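Local structure of MOG1 protein (Saccharomyces cerevisiae, 1JHS) at residues Lys67-Leu70 against Lys71-Trp74; His77-Asp80 against Leu81-Asn85; Val108-Val111 against Ala112-Trp115; Pro147-Lys150 against Glu151-Ser154. The protein binds the Ran GTPase Gsp1 and takes part in the Ran system that drives nuclear protein import and poly(A)+ mRNA export. The protein carries 1 engineered substitution. All coordinates share one frame; numbering follows the deposited sequence.

Contact 1: residues Lys67-Leu70 against Lys71-Trp74; sequences KSDL and KEAW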
loop_
_atom_site.group_PDB
_atom_site.type_symbol
_atom_site.label_atom_id
_atom_site.label_comp_id
_atom_site.label_asym_id
_atom_site.label_seq_id
_atom_site.Cartn_x
_atom_site.Cartn_y
_atom_site.Cartn_z
ATOM N N LYS A 67 3.614 5.809 19.207
ATOM C CA LYS A 67 4.033 4.436 19.498
ATOM C C LYS A 67 5.492 4.392 19.056
ATOM O O LYS A 67 5.782 4.640 17.882
ATOM C CB LYS A 67 3.247 3.421 18.667
ATOM C CG LYS A 67 1.736 3.443 18.832
ATOM C CD LYS A 67 1.267 2.566 19.975
ATOM C CE LYS A 67 -0.272 2.506 19.995
ATOM N NZ LYS A 67 -0.770 1.411 20.868
ATOM N N SER A 68 6.400 4.080 19.985
ATOM C CA SER A 68 7.843 4.015 19.696
ATOM C C SER A 68 8.305 2.864 18.818
ATOM O O SER A 68 9.188 3.036 17.960
ATOM C CB SER A 68 8.645 3.933 20.998
ATOM O OG SER A 68 8.593 5.162 21.691
ATOM N N ASP A 69 7.749 1.684 19.072
ATOM C CA ASP A 69 8.117 0.488 18.340
ATOM C C ASP A 69 7.621 0.577 16.898
ATOM O O ASP A 69 6.442 0.855 16.647
ATOM C CB ASP A 69 7.527 -0.744 19.022
ATOM C CG ASP A 69 7.899 -2.026 18.318
ATOM O OD1 ASP A 69 6.990 -2.667 17.759
ATOM O OD2 ASP A 69 9.102 -2.395 18.310
ATOM N N LEU A 70 8.532 0.333 15.963
ATOM C CA LEU A 70 8.200 0.409 14.552
ATOM C C LEU A 70 7.022 -0.482 14.155
ATOM O O LEU A 70 6.065 0.001 13.549
ATOM C CB LEU A 70 9.438 0.050 13.705
ATOM C CG LEU A 70 9.236 -0.068 12.189
ATOM C CD1 LEU A 70 8.840 1.298 11.587
ATOM C CD2 LEU A 70 10.532 -0.570 11.565
ATOM N N LYS A 71 7.093 -1.778 14.472
ATOM C CA LYS A 71 6.006 -2.696 14.109
ATOM C C LYS A 71 4.671 -2.299 14.758
ATOM O O LYS A 71 3.606 -2.426 14.155
ATOM C CB LYS A 71 6.352 -4.141 14.503
ATOM C CG LYS A 71 5.180 -5.099 14.287
ATOM C CD LYS A 71 5.578 -6.549 14.297
ATOM C CE LYS A 71 4.380 -7.449 14.007
ATOM N NZ LYS A 71 4.776 -8.893 14.130
ATOM N N GLU A 72 4.720 -1.842 16.004
ATOM C CA GLU A 72 3.507 -1.417 16.684
ATOM C C GLU A 72 2.894 -0.205 15.985
ATOM O O GLU A 72 1.667 -0.119 15.842
ATOM C CB GLU A 72 3.803 -1.088 18.153
ATOM C CG GLU A 72 3.549 -2.236 19.091
ATOM C CD GLU A 72 3.966 -1.910 20.525
ATOM O OE1 GLU A 72 3.792 -0.745 20.964
ATOM O OE2 GLU A 72 4.470 -2.835 21.206
ATOM N N ALA A 73 3.737 0.724 15.536
ATOM C CA ALA A 73 3.243 1.907 14.822
ATOM C C ALA A 73 2.590 1.448 13.504
ATOM O O ALA A 73 1.547 1.960 13.091
ATOM C CB ALA A 73 4.395 2.874 14.530
ATOM N N TRP A 74 3.213 0.479 12.858
ATOM C CA TRP A 74 2.687 -0.030 11.595
ATOM C C TRP A 74 1.325 -0.680 11.839
ATOM O O TRP A 74 0.354 -0.410 11.111
ATOM C CB TRP A 74 3.682 -1.028 10.991
ATOM C CG TRP A 74 3.212 -1.704 9.734
ATOM C CD1 TRP A 74 3.309 -1.224 8.445
ATOM C CD2 TRP A 74 2.623 -3.000 9.642
ATOM N NE1 TRP A 74 2.823 -2.168 7.556
ATOM C CE2 TRP A 74 2.398 -3.266 8.267
ATOM C CE3 TRP A 74 2.262 -3.981 10.594
ATOM C CZ2 TRP A 74 1.818 -4.467 7.814
ATOM C CZ3 TRP A 74 1.683 -5.178 10.135
ATOM C CH2 TRP A 74 1.473 -5.404 8.760
HETATM O O HOH W 1 9.637 -3.276 15.634
HETATM O O HOH W 2 5.596 1.227 21.012
#
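Asp69 and Glu72 meet where the chain 67-69 enters helix 70-83 at Leu70, their CA atoms 5.3 Å apart. Two backbone bonds start the helix: Ala73 N donates to Asp69 O at 2.9 Å, and Trp74 N to Leu70 O. Asp69 is the N-cap. With CG anti to its own backbone N (chi1 -179°), the carboxylate swings over the opening turn, and OD1 accepts from Glu72 N at 3.0 Å on its anti side, 31° out of the carboxylate plane. A short acid suits this place, because it can satisfy a first-turn N-H and its charge probably interacts well with the positive end of the helix dipole, although Glu72 OE2, a like charge 4.3 Å from Asp69 OD1, may offset part of this. One water joins Asp69 OD2 to Lys71 N; a second accepts from Asp69 N and donates to Glu72 OE1 at 2.7 Å. The small Ala73 CB stands 4.3 Å from Lys67 CB. Lys71 runs out extended to a salt bridge with Glu95. The buried flank faces the large antiparallel sheet: Leu70 touches Arg132 and Phe104, Ala73 packs on Leu130, and Trp74 gives its NE1 proton to Val128 O of strand 124-133.

Contact 2: residues His77-Asp80 against Leu81-Asn85; sequences HVED and LTELN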
loop_
_atom_site.group_PDB
_atom_site.type_symbol
_atom_site.label_atom_id
_atom_site.label_comp_id
_atom_site.label_asym_id
_atom_site.label_seq_id
_atom_site.Cartn_x
_atom_site.Cartn_y
_atom_site.Cartn_z
ATOM N N HIS A 77 -1.363 1.860 12.125
ATOM C CA HIS A 77 -1.772 2.448 10.862
ATOM C C HIS A 77 -2.546 1.485 10.002
ATOM O O HIS A 77 -3.415 1.906 9.232
ATOM C CB HIS A 77 -0.565 2.988 10.102
ATOM C CG HIS A 77 -0.016 4.244 10.699
ATOM N ND1 HIS A 77 -0.729 5.425 10.722
ATOM C CD2 HIS A 77 1.156 4.499 11.326
ATOM C CE1 HIS A 77 -0.018 6.353 11.341
ATOM N NE2 HIS A 77 1.130 5.818 11.718
ATOM N N VAL A 78 -2.225 0.202 10.118
ATOM C CA VAL A 78 -2.969 -0.820 9.368
ATOM C C VAL A 78 -4.415 -0.848 9.893
ATOM O O VAL A 78 -5.380 -0.898 9.104
ATOM C CB VAL A 78 -2.338 -2.248 9.553
ATOM C CG1 VAL A 78 -3.279 -3.314 8.935
ATOM C CG2 VAL A 78 -0.991 -2.332 8.823
ATOM N N GLU A 79 -4.557 -0.830 11.222
ATOM C CA GLU A 79 -5.886 -0.873 11.853
ATOM C C GLU A 79 -6.753 0.279 11.342
ATOM O O GLU A 79 -7.928 0.080 10.998
ATOM C CB GLU A 79 -5.753 -0.812 13.385
ATOM C CG GLU A 79 -7.081 -0.872 14.162
ATOM C CD GLU A 79 -7.842 -2.189 13.994
ATOM O OE1 GLU A 79 -7.216 -3.233 13.717
ATOM O OE2 GLU A 79 -9.083 -2.188 14.157
ATOM N N ASP A 80 -6.185 1.484 11.270
ATOM C CA ASP A 80 -6.958 2.624 10.763
ATOM C C ASP A 80 -7.483 2.387 9.352
ATOM O O ASP A 80 -8.595 2.810 9.011
ATOM C CB ASP A 80 -6.124 3.902 10.781
ATOM C CG ASP A 80 -5.961 4.463 12.178
ATOM O OD1 ASP A 80 -6.594 3.934 13.109
ATOM O OD2 ASP A 80 -5.198 5.440 12.357
ATOM N N LEU A 81 -6.689 1.730 8.515
ATOM C CA LEU A 81 -7.112 1.441 7.146
ATOM C C LEU A 81 -8.160 0.324 7.068
ATOM O O LEU A 81 -9.136 0.414 6.313
ATOM C CB LEU A 81 -5.911 1.017 6.293
ATOM C CG LEU A 81 -4.869 2.053 5.874
ATOM C CD1 LEU A 81 -3.596 1.314 5.426
ATOM C CD2 LEU A 81 -5.410 2.927 4.722
ATOM N N THR A 82 -7.957 -0.744 7.825
ATOM C CA THR A 82 -8.880 -1.860 7.759
ATOM C C THR A 82 -10.196 -1.578 8.472
ATOM O O THR A 82 -11.257 -1.979 8.001
ATOM C CB THR A 82 -8.235 -3.124 8.361
ATOM O OG1 THR A 82 -7.784 -2.829 9.687
ATOM C CG2 THR A 82 -7.024 -3.577 7.519
ATOM N N GLU A 83 -10.137 -0.884 9.602
ATOM C CA GLU A 83 -11.365 -0.604 10.349
ATOM C C GLU A 83 -12.431 0.097 9.530
ATOM O O GLU A 83 -13.618 -0.053 9.797
ATOM C CB GLU A 83 -11.078 0.221 11.606
ATOM C CG GLU A 83 -10.916 -0.625 12.847
ATOM C CD GLU A 83 -10.928 0.182 14.137
ATOM O OE1 GLU A 83 -11.845 1.031 14.285
ATOM O OE2 GLU A 83 -10.042 -0.040 15.015
ATOM N N LEU A 84 -12.012 0.869 8.534
ATOM C CA LEU A 84 -12.971 1.591 7.708
ATOM C C LEU A 84 -13.801 0.670 6.815
ATOM O O LEU A 84 -14.884 1.062 6.346
ATOM C CB LEU A 84 -12.246 2.610 6.829
ATOM C CG LEU A 84 -11.517 3.750 7.546
ATOM C CD1 LEU A 84 -11.042 4.735 6.495
ATOM C CD2 LEU A 84 -12.438 4.447 8.541
ATOM N N ASN A 85 -13.284 -0.535 6.572
ATOM C CA ASN A 85 -13.939 -1.531 5.731
ATOM C C ASN A 85 -14.834 -2.467 6.548
ATOM O O ASN A 85 -15.407 -3.410 5.998
ATOM C CB ASN A 85 -12.890 -2.384 5.033
ATOM C CG ASN A 85 -11.936 -1.566 4.176
ATOM O OD1 ASN A 85 -10.798 -1.997 3.905
ATOM N ND2 ASN A 85 -12.391 -0.395 3.733
#
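Val78 and Thr82 stand one turn apart near the C-terminal end of helix 70-83, where Thr82 N donates to Val78 O at 2.9 Å, Glu83 N donates to Glu79 O, and the bond from Leu81 N to His77 O is weak. Thr82 places its hydroxyl between its own backbone N and carbonyl carbon (chi1 55°), which turns OG1 back over the preceding turn. There it lies 3.1 Å from Val78 O and 3.2 Å from Glu79 O, and its single proton can serve one or the other. The same torsion carries the methyl CG2 to 4.0 Å from Val78 CG1, so a beta-branched residue offers a polar branch to the backbone and an apolar one to its neighbour. Glu79 bends at chi2 (64°) and brings OE2 beside Glu83, the two carboxylate planes 62° apart. The separation of Glu79 OE2 and Glu83 OE2, 2.5 Å, would fit one acid holding a proton and donating it, but the model is too crowded here to rest on. The other oxygen of Glu79 accepts from Trp90 NE1. Leu84 lays CG 3.4 Å from Asp80 O. His77, bonded to Asp139, and the apolar Val78 and Leu81 face the strands. The pattern is that of an amphipathic helix packed across an antiparallel sheet, with Asp80 and Glu83 on the exposed side and Glu79 at the border.

Contact 3: residues Val108-Val111 against Ala112-Trp115; sequences VMEV and ANKW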
loop_
_atom_site.group_PDB
_atom_site.type_symbol
_atom_site.label_atom_id
_atom_site.label_comp_id
_atom_site.label_asym_id
_atom_site.label_seq_id
_atom_site.Cartn_x
_atom_site.Cartn_y
_atom_site.Cartn_z
ATOM N N VAL A 108 -1.600 -7.469 4.170
ATOM C CA VAL A 108 -2.625 -7.648 5.194
ATOM C C VAL A 108 -3.941 -8.116 4.588
ATOM O O VAL A 108 -4.268 -7.753 3.465
ATOM C CB VAL A 108 -2.832 -6.288 5.903
ATOM C CG1 VAL A 108 -4.093 -6.305 6.775
ATOM C CG2 VAL A 108 -1.570 -5.979 6.753
ATOM N N MET A 109 -4.685 -8.922 5.345
ATOM C CA MET A 109 -5.956 -9.428 4.854
ATOM C C MET A 109 -6.918 -9.588 6.015
ATOM O O MET A 109 -6.548 -10.071 7.096
ATOM C CB MET A 109 -5.754 -10.793 4.194
ATOM C CG MET A 109 -6.982 -11.345 3.454
ATOM S SD MET A 109 -6.570 -12.993 2.757
ATOM C CE MET A 109 -6.116 -13.780 4.223
ATOM N N GLU A 110 -8.152 -9.154 5.791
ATOM C CA GLU A 110 -9.200 -9.275 6.800
ATOM C C GLU A 110 -9.467 -10.760 7.037
ATOM O O GLU A 110 -9.434 -11.548 6.086
ATOM C CB GLU A 110 -10.501 -8.643 6.272
ATOM C CG GLU A 110 -11.791 -9.179 6.933
ATOM C CD GLU A 110 -13.032 -8.513 6.380
ATOM O OE1 GLU A 110 -13.138 -7.280 6.533
ATOM O OE2 GLU A 110 -13.896 -9.217 5.790
ATOM N N VAL A 111 -9.700 -11.148 8.289
ATOM C CA VAL A 111 -10.090 -12.529 8.560
ATOM C C VAL A 111 -11.445 -12.503 9.278
ATOM O O VAL A 111 -12.124 -13.522 9.367
ATOM C CB VAL A 111 -9.026 -13.322 9.383
ATOM C CG1 VAL A 111 -7.786 -13.532 8.518
ATOM C CG2 VAL A 111 -8.698 -12.629 10.701
ATOM N N ALA A 112 -11.839 -11.333 9.780
ATOM C CA ALA A 112 -13.138 -11.190 10.436
ATOM C C ALA A 112 -13.689 -9.780 10.250
ATOM O O ALA A 112 -12.917 -8.807 10.196
ATOM C CB ALA A 112 -13.042 -11.519 11.924
ATOM N N ASN A 113 -15.009 -9.665 10.099
ATOM C CA ASN A 113 -15.583 -8.327 9.980
ATOM C C ASN A 113 -16.767 -8.185 10.943
ATOM O O ASN A 113 -17.205 -9.170 11.552
ATOM C CB ASN A 113 -15.982 -7.998 8.522
ATOM C CG ASN A 113 -16.984 -8.967 7.929
ATOM O OD1 ASN A 113 -18.009 -9.303 8.536
ATOM N ND2 ASN A 113 -16.708 -9.403 6.708
ATOM N N LYS A 114 -17.273 -6.968 11.111
ATOM C CA LYS A 114 -18.367 -6.737 12.059
ATOM C C LYS A 114 -19.692 -7.413 11.768
ATOM O O LYS A 114 -20.546 -7.517 12.671
ATOM C CB LYS A 114 -18.613 -5.225 12.239
ATOM C CG LYS A 114 -19.102 -4.506 10.983
ATOM C CD LYS A 114 -19.483 -3.033 11.285
ATOM C CE LYS A 114 -20.455 -2.946 12.474
ATOM N NZ LYS A 114 -20.726 -1.535 12.947
ATOM N N TRP A 115 -19.879 -7.870 10.527
ATOM C CA TRP A 115 -21.145 -8.522 10.144
ATOM C C TRP A 115 -21.043 -10.044 10.322
ATOM O O TRP A 115 -22.010 -10.769 10.078
ATOM C CB TRP A 115 -21.478 -8.188 8.688
ATOM C CG TRP A 115 -21.552 -6.704 8.473
ATOM C CD1 TRP A 115 -22.548 -5.867 8.896
ATOM C CD2 TRP A 115 -20.536 -5.872 7.903
ATOM N NE1 TRP A 115 -22.205 -4.554 8.631
ATOM C CE2 TRP A 115 -20.975 -4.533 8.025
ATOM C CE3 TRP A 115 -19.292 -6.130 7.301
ATOM C CZ2 TRP A 115 -20.210 -3.443 7.567
ATOM C CZ3 TRP A 115 -18.533 -5.049 6.845
ATOM C CH2 TRP A 115 -18.997 -3.722 6.984
#
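Glu110 and Asn113 join side chains across the bend in strand 103-113: Asn113 ND2 donates to Glu110 OE2 at 3.0 Å. The donor comes from above the carboxylate, 47° out of its plane, and the carboxylate and amide planes stand 77° apart. Asn113 CB also lies 3.5 Å from Glu110 OE1, so the acid covers the root of the amide side chain as well as its end. Glu110 reaches this far because CG is anti to the backbone N (chi1 156°) and the chain runs on extended, its CG passing 3.5 Å from Ala112 O. The backbone beneath is a classic beta bulge, in which Val111 and Ala112 both face Lys89 of strand 87-99. Further out, Thr87 OG1 bonds Glu110 OE1, and Lys117 O takes a hydrogen bond from Asn113 ND2. Asn113 OD1 receives a weak bond from Trp115 N at 3.1 Å. An alanine in place of Glu110 would remove the carboxylate and would probably leave Asn113 ND2 and Thr87 OG1 each without this partner. In the protein as it stands both carboxylate oxygens are engaged by neutral groups, an amide N-H and a hydroxyl, which ties the bulged corner to the adjoining strand.

Contact 4: residues Pro147-Lys150 against Glu151-Ser154; sequences PLTK and EEAS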
loop_
_atom_site.group_PDB
_atom_site.type_symbol
_atom_site.label_atom_id
_atom_site.label_comp_id
_atom_site.label_asym_id
_atom_site.label_seq_id
_atom_site.Cartn_x
_atom_site.Cartn_y
_atom_site.Cartn_z
ATOM N N PRO A 147 -7.768 -6.242 -5.228
ATOM C CA PRO A 147 -9.058 -6.950 -5.187
ATOM C C PRO A 147 -8.783 -8.312 -5.819
ATOM O O PRO A 147 -8.478 -8.387 -7.015
ATOM C CB PRO A 147 -9.985 -6.074 -6.055
ATOM C CG PRO A 147 -9.274 -4.663 -6.034
ATOM C CD PRO A 147 -7.817 -5.061 -6.113
ATOM N N LEU A 148 -8.909 -9.383 -5.026
ATOM C CA LEU A 148 -8.592 -10.726 -5.522
ATOM C C LEU A 148 -9.657 -11.376 -6.393
ATOM O O LEU A 148 -10.845 -11.120 -6.234
ATOM C CB LEU A 148 -8.310 -11.689 -4.363
ATOM C CG LEU A 148 -7.250 -11.318 -3.322
ATOM C CD1 LEU A 148 -7.016 -12.487 -2.370
ATOM C CD2 LEU A 148 -5.952 -10.950 -4.052
ATOM N N THR A 149 -9.204 -12.254 -7.287
ATOM C CA THR A 149 -10.114 -12.975 -8.158
ATOM C C THR A 149 -10.643 -14.109 -7.278
ATOM O O THR A 149 -10.141 -14.333 -6.174
ATOM C CB THR A 149 -9.369 -13.612 -9.358
ATOM O OG1 THR A 149 -8.414 -14.560 -8.864
ATOM C CG2 THR A 149 -8.635 -12.565 -10.181
ATOM N N LYS A 150 -11.666 -14.812 -7.753
ATOM C CA LYS A 150 -12.209 -15.943 -6.997
ATOM C C LYS A 150 -11.093 -16.970 -6.767
ATOM O O LYS A 150 -10.960 -17.547 -5.683
ATOM C CB LYS A 150 -13.343 -16.589 -7.789
ATOM C CG LYS A 150 -13.912 -17.895 -7.176
ATOM C CD LYS A 150 -14.967 -18.501 -8.139
ATOM C CE LYS A 150 -15.832 -19.590 -7.491
ATOM N NZ LYS A 150 -16.868 -20.054 -8.503
ATOM N N GLU A 151 -10.290 -17.190 -7.797
ATOM C CA GLU A 151 -9.196 -18.155 -7.723
ATOM C C GLU A 151 -8.151 -17.759 -6.673
ATOM O O GLU A 151 -7.708 -18.594 -5.872
ATOM C CB GLU A 151 -8.529 -18.277 -9.090
ATOM C CG GLU A 151 -7.356 -19.228 -9.120
ATOM C CD GLU A 151 -7.713 -20.561 -9.756
ATOM O OE1 GLU A 151 -8.843 -21.062 -9.500
ATOM O OE2 GLU A 151 -6.868 -21.112 -10.510
ATOM N N GLU A 152 -7.745 -16.489 -6.686
ATOM C CA GLU A 152 -6.757 -16.000 -5.722
ATOM C C GLU A 152 -7.297 -16.033 -4.291
ATOM O O GLU A 152 -6.546 -16.283 -3.347
ATOM C CB GLU A 152 -6.326 -14.565 -6.082
ATOM C CG GLU A 152 -5.566 -14.443 -7.412
ATOM C CD GLU A 152 -5.417 -12.977 -7.870
ATOM O OE1 GLU A 152 -6.303 -12.156 -7.523
ATOM O OE2 GLU A 152 -4.437 -12.659 -8.591
ATOM N N ALA A 153 -8.590 -15.768 -4.119
ATOM C CA ALA A 153 -9.174 -15.780 -2.783
ATOM C C ALA A 153 -9.159 -17.200 -2.228
ATOM O O ALA A 153 -8.926 -17.406 -1.033
ATOM C CB ALA A 153 -10.598 -15.226 -2.816
ATOM N N SER A 154 -9.387 -18.177 -3.102
ATOM C CA SER A 154 -9.363 -19.582 -2.695
ATOM C C SER A 154 -7.968 -19.965 -2.222
ATOM O O SER A 154 -7.813 -20.633 -1.203
ATOM C CB SER A 154 -9.786 -20.480 -3.854
ATOM O OG SER A 154 -11.165 -20.295 -4.128
#
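Glu152 lies back over Thr149 and Leu148, its OE1 accepting from Thr149 N at 2.9 Å with a straight N-H approach of 163°. The donor comes on the anti side of the carboxylate, 28° out of its plane. In return Thr149 OG1 accepts from Glu152 N at 3.0 Å, so each residue's side chain takes the other's backbone N-H. A chi1 of 62° turns Thr149 OG1 toward the helix start, while Thr149 CG2 rests 3.6 Å from Glu152 OE1. Glu152 CG also passes 3.2 Å from Thr149 OG1. Leu148 covers the inner side, with CD1 4.0 Å from Ala153 CA, a place where a small residue lets the leucine come near the helix. One turn along, Lys150 O takes both Ser154 N (3.1 Å) and Ser154 OG (3.2 Å), from opposite faces of its plane. Glu152 OE1 has a second partner in Arg164, a salt bridge linking this turn to helix 163-178. A leucine in place of Glu152 would probably leave Thr149 N without its acceptor and Arg164 without this charged mate. Reciprocal bonding of this kind is the capping box, here opening helix 150-157 just after strand 138-147, with Thr149 as N-cap.

Along the chain the four contacts come in series. Contacts 1 and 2 lie on helix 70-83, one at its start and one near its end, with centres about 15 Å apart. Contact 3 follows on strand 103-113 of the seven-stranded antiparallel sheet, and its Val108 meets both: Val108 CG2 is 3.7 Å from Trp74 CH2, and Val108 CG1 is 3.8 Å from Val78 CG1. Val108 thus packs against two turns of the helix. Contact 4, where strand 138-147 gives way to helix 150-157, touches none of the others, though its nearest atoms come within about 5 Å of contact 3. Contacts 1 and 4 each begin a helix with an N-cap.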